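Flagellar hook-associated protein (Burkholderia pseudomallei, PDB 4UT1) probably serves as a structural component of the bacterial flagellum, at the junction between the hook and the filament. Local coordinates at residues 262-267 with 275-280. Sequence-based numbering, arbitrary orientation.
Sequences IVSKGV and PTQYLP. With EDO (1,2-ethanediol), chain O.
The antiparallel β-hairpin that finishes the six-stranded sheet of this hook-junction protein brings S264, on strand 260-265, against Q277, on the short edge strand 277-278. The two form a hydrogen-bonded pair: Q277 N gives an almost straight bond (177°) to S264 O at 2.9 Å, and S264 N returns one to Q277 O at 3.0 Å. Two residues further along, L279 N reaches I262 O at 3.2 Å, a more bent bond (144°). Between these bonds sits the non-hydrogen-bonded pair V263 and Y278, where V263 CA also meets Q277 O in a CA-H...O contact.

One face carries an apolar contact, the other a polar hydroxyl. On the first, V263 and Y278 run side by side, and V263 CG1, anti to its own carbonyl carbon (chi1 -57°), comes obliquely against the tyrosine ring, 3.6 Å from CD1. On the face of S264 and Q277, S264 OG comes up against Q277 CB at 3.1 Å. L279 makes a contact of its own, its CD2 near this hydroxyl and its CD1 meeting I262 CG2.

With strand 244-252 bonding to the far side of V263, strand 260-265 is held along both edges. Three backbone hydrogen bonds hold the outermost strand 277-278 and the adjoining L279 to it, apolar contacts of V263 with Y278 and I262 with L279 add to them, and the hydroxyl of the buried S264 has its hydrogen bond to Q237 OE1 within the chain.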
ATOM      1  N   ILE A 262       9.141 -19.920  12.523  1.00 14.79           N
ATOM      2  CA  ILE A 262       9.478 -21.071  13.354  1.00 17.85           C
ATOM      3  C   ILE A 262      10.307 -22.090  12.566  1.00 16.28           C
ATOM      4  O   ILE A 262      10.043 -22.353  11.390  1.00 20.84           O
ATOM      5  CB  ILE A 262       8.211 -21.752  13.889  1.00 20.38           C
ATOM      6  CG1 ILE A 262       7.240 -20.705  14.449  1.00 21.83           C
ATOM      7  CG2 ILE A 262       8.566 -22.802  14.924  1.00 16.82           C
ATOM      8  CD1 ILE A 262       7.821 -19.874  15.557  1.00 19.20           C
ATOM      9  N   VAL A 263      11.322 -22.651  13.210  1.00 17.58           N
ATOM     10  CA  VAL A 263      12.116 -23.687  12.589  1.00 17.99           C
ATOM     11  C   VAL A 263      12.296 -24.825  13.567  1.00 19.02           C
ATOM     12  O   VAL A 263      12.122 -24.656  14.784  1.00 11.87           O
ATOM     13  CB  VAL A 263      13.509 -23.175  12.139  1.00 19.25           C
ATOM     14  CG1 VAL A 263      13.360 -21.999  11.186  1.00 16.76           C
ATOM     15  CG2 VAL A 263      14.367 -22.788  13.344  1.00 17.19           C
ATOM     16  N   SER A 264      12.632 -25.986  13.024  1.00 18.59           N
ATOM     17  CA  SER A 264      13.062 -27.107  13.853  1.00 20.17           C
ATOM     18  C   SER A 264      14.560 -27.318  13.678  1.00 21.70           C
ATOM     19  O   SER A 264      15.083 -27.212  12.570  1.00 21.62           O
ATOM     20  CB  SER A 264      12.292 -28.372  13.500  1.00 18.50           C
ATOM     21  OG  SER A 264      12.559 -28.769  12.169  1.00 26.82           O
ATOM     22  N   LYS A 265      15.243 -27.600  14.783  1.00 26.95           N
ATOM     23  CA  LYS A 265      16.690 -27.756  14.776  1.00 26.21           C
ATOM     24  C   LYS A 265      17.086 -29.214  14.984  1.00 29.79           C
ATOM     25  O   LYS A 265      18.250 -29.516  15.244  1.00 33.57           O
ATOM     26  CB  LYS A 265      17.327 -26.873  15.853  1.00 27.07           C
ATOM     27  CG  LYS A 265      16.937 -25.401  15.754  1.00 32.34           C
ATOM     28  CD  LYS A 265      17.885 -24.507  16.546  1.00 36.72           C
ATOM     29  CE  LYS A 265      19.281 -24.503  15.935  1.00 44.94           C
ATOM     30  NZ  LYS A 265      19.282 -23.986  14.531  1.00 40.18           N
ATOM     31  N   GLY A 266      16.117 -30.115  14.847  1.00 27.14           N
ATOM     32  CA  GLY A 266      16.360 -31.536  15.046  1.00 28.10           C
ATOM     33  C   GLY A 266      16.111 -31.929  16.493  1.00 22.96           C
ATOM     34  O   GLY A 266      15.478 -31.190  17.241  1.00 20.99           O
ATOM     35  N   VAL A 267      16.606 -33.093  16.902  1.00 27.87           N
ATOM     36  CA  VAL A 267      16.437 -33.516  18.290  1.00 20.85           C
ATOM     37  C   VAL A 267      17.177 -32.588  19.227  1.00 21.11           C
ATOM     38  O   VAL A 267      18.236 -32.057  18.886  1.00 20.86           O
ATOM     39  CB  VAL A 267      16.942 -34.951  18.528  1.00 22.02           C
ATOM     40  CG1 VAL A 267      16.104 -35.936  17.749  1.00 27.10           C
ATOM     41  CG2 VAL A 267      18.404 -35.055  18.149  1.00 20.66           C
ATOM     42  N   PRO A 275      20.614 -29.638   9.226  1.00 26.51           N
ATOM     43  CA  PRO A 275      20.108 -28.413   8.593  1.00 25.99           C
ATOM     44  C   PRO A 275      18.808 -27.933   9.230  1.00 26.96           C
ATOM     45  O   PRO A 275      17.847 -28.704   9.387  1.00 25.62           O
ATOM     46  CB  PRO A 275      19.893 -28.822   7.120  1.00 23.36           C
ATOM     47  CG  PRO A 275      20.010 -30.322   7.085  1.00 23.70           C
ATOM     48  CD  PRO A 275      20.890 -30.696   8.240  1.00 22.41           C
ATOM     49  N   THR A 276      18.824 -26.679   9.663  1.00 27.81           N
ATOM     50  CA  THR A 276      17.639 -26.020  10.184  1.00 27.95           C
ATOM     51  C   THR A 276      16.494 -26.172   9.198  1.00 21.11           C
ATOM     52  O   THR A 276      16.658 -25.922   8.000  1.00 26.03           O
ATOM     53  CB  THR A 276      17.902 -24.543  10.438  1.00 30.36           C
ATOM     54  OG1 THR A 276      18.299 -23.930   9.210  1.00 35.09           O
ATOM     55  CG2 THR A 276      19.019 -24.378  11.453  1.00 33.76           C
ATOM     56  N   GLN A 277      15.350 -26.622   9.697  1.00 19.88           N
ATOM     57  CA  GLN A 277      14.180 -26.849   8.865  1.00 21.96           C
ATOM     58  C   GLN A 277      13.196 -25.706   9.003  1.00 23.16           C
ATOM     59  O   GLN A 277      12.726 -25.417  10.104  1.00 24.47           O
ATOM     60  CB  GLN A 277      13.489 -28.158   9.235  1.00 23.60           C
ATOM     61  CG  GLN A 277      14.251 -29.388   8.834  1.00 25.56           C
ATOM     62  CD  GLN A 277      14.808 -29.287   7.423  1.00 23.71           C
ATOM     63  OE1 GLN A 277      16.021 -29.320   7.237  1.00 27.23           O
ATOM     64  NE2 GLN A 277      13.930 -29.148   6.430  1.00 19.14           N
ATOM     65  N   TYR A 278      12.881 -25.061   7.889  1.00 19.59           N
ATOM     66  CA  TYR A 278      11.912 -23.970   7.898  1.00 25.26           C
ATOM     67  C   TYR A 278      10.487 -24.488   7.826  1.00 28.69           C
ATOM     68  O   TYR A 278      10.049 -24.941   6.771  1.00 32.51           O
ATOM     69  CB  TYR A 278      12.121 -23.028   6.720  1.00 24.14           C
ATOM     70  CG  TYR A 278      13.339 -22.145   6.765  1.00 27.34           C
ATOM     71  CD1 TYR A 278      13.462 -21.136   7.709  1.00 21.14           C
ATOM     72  CD2 TYR A 278      14.338 -22.281   5.810  1.00 27.30           C
ATOM     73  CE1 TYR A 278      14.574 -20.307   7.726  1.00 26.05           C
ATOM     74  CE2 TYR A 278      15.444 -21.460   5.811  1.00 31.11           C
ATOM     75  CZ  TYR A 278      15.562 -20.478   6.769  1.00 32.58           C
ATOM     76  OH  TYR A 278      16.679 -19.672   6.753  1.00 33.81           O
ATOM     77  N   LEU A 279       9.747 -24.377   8.922  1.00 25.52           N
ATOM     78  CA  LEU A 279       8.337 -24.743   8.915  1.00 26.75           C
ATOM     79  C   LEU A 279       7.483 -23.584   8.380  1.00 27.99           C
ATOM     80  O   LEU A 279       7.507 -22.483   8.935  1.00 30.36           O
ATOM     81  CB  LEU A 279       7.883 -25.129  10.320  1.00 24.37           C
ATOM     82  CG  LEU A 279       8.845 -26.002  11.131  1.00 26.17           C
ATOM     83  CD1 LEU A 279       8.264 -26.293  12.499  1.00 25.35           C
ATOM     84  CD2 LEU A 279       9.163 -27.298  10.397  1.00 25.89           C
ATOM     85  N   PRO A 280       6.724 -23.827   7.301  1.00 29.35           N
ATOM     86  CA  PRO A 280       5.886 -22.790   6.680  1.00 28.96           C
ATOM     87  C   PRO A 280       4.859 -22.225   7.658  1.00 28.02           C
ATOM     88  O   PRO A 280       4.212 -23.012   8.345  1.00 30.28           O
ATOM     89  CB  PRO A 280       5.184 -23.535   5.541  1.00 30.02           C
ATOM     90  CG  PRO A 280       6.022 -24.762   5.303  1.00 29.40           C
ATOM     91  CD  PRO A 280       6.583 -25.134   6.634  1.00 30.35           C
TER
HETATM   92  C1  EDO O1641       9.232 -21.067   5.748  1.00 30.13           C
HETATM   93  O1  EDO O1641      10.229 -20.344   5.021  1.00 36.24           O
HETATM   94  C2  EDO O1641       8.672 -20.153   6.829  1.00 30.22           C
HETATM   95  O2  EDO O1641       9.026 -20.676   8.119  1.00 33.76           O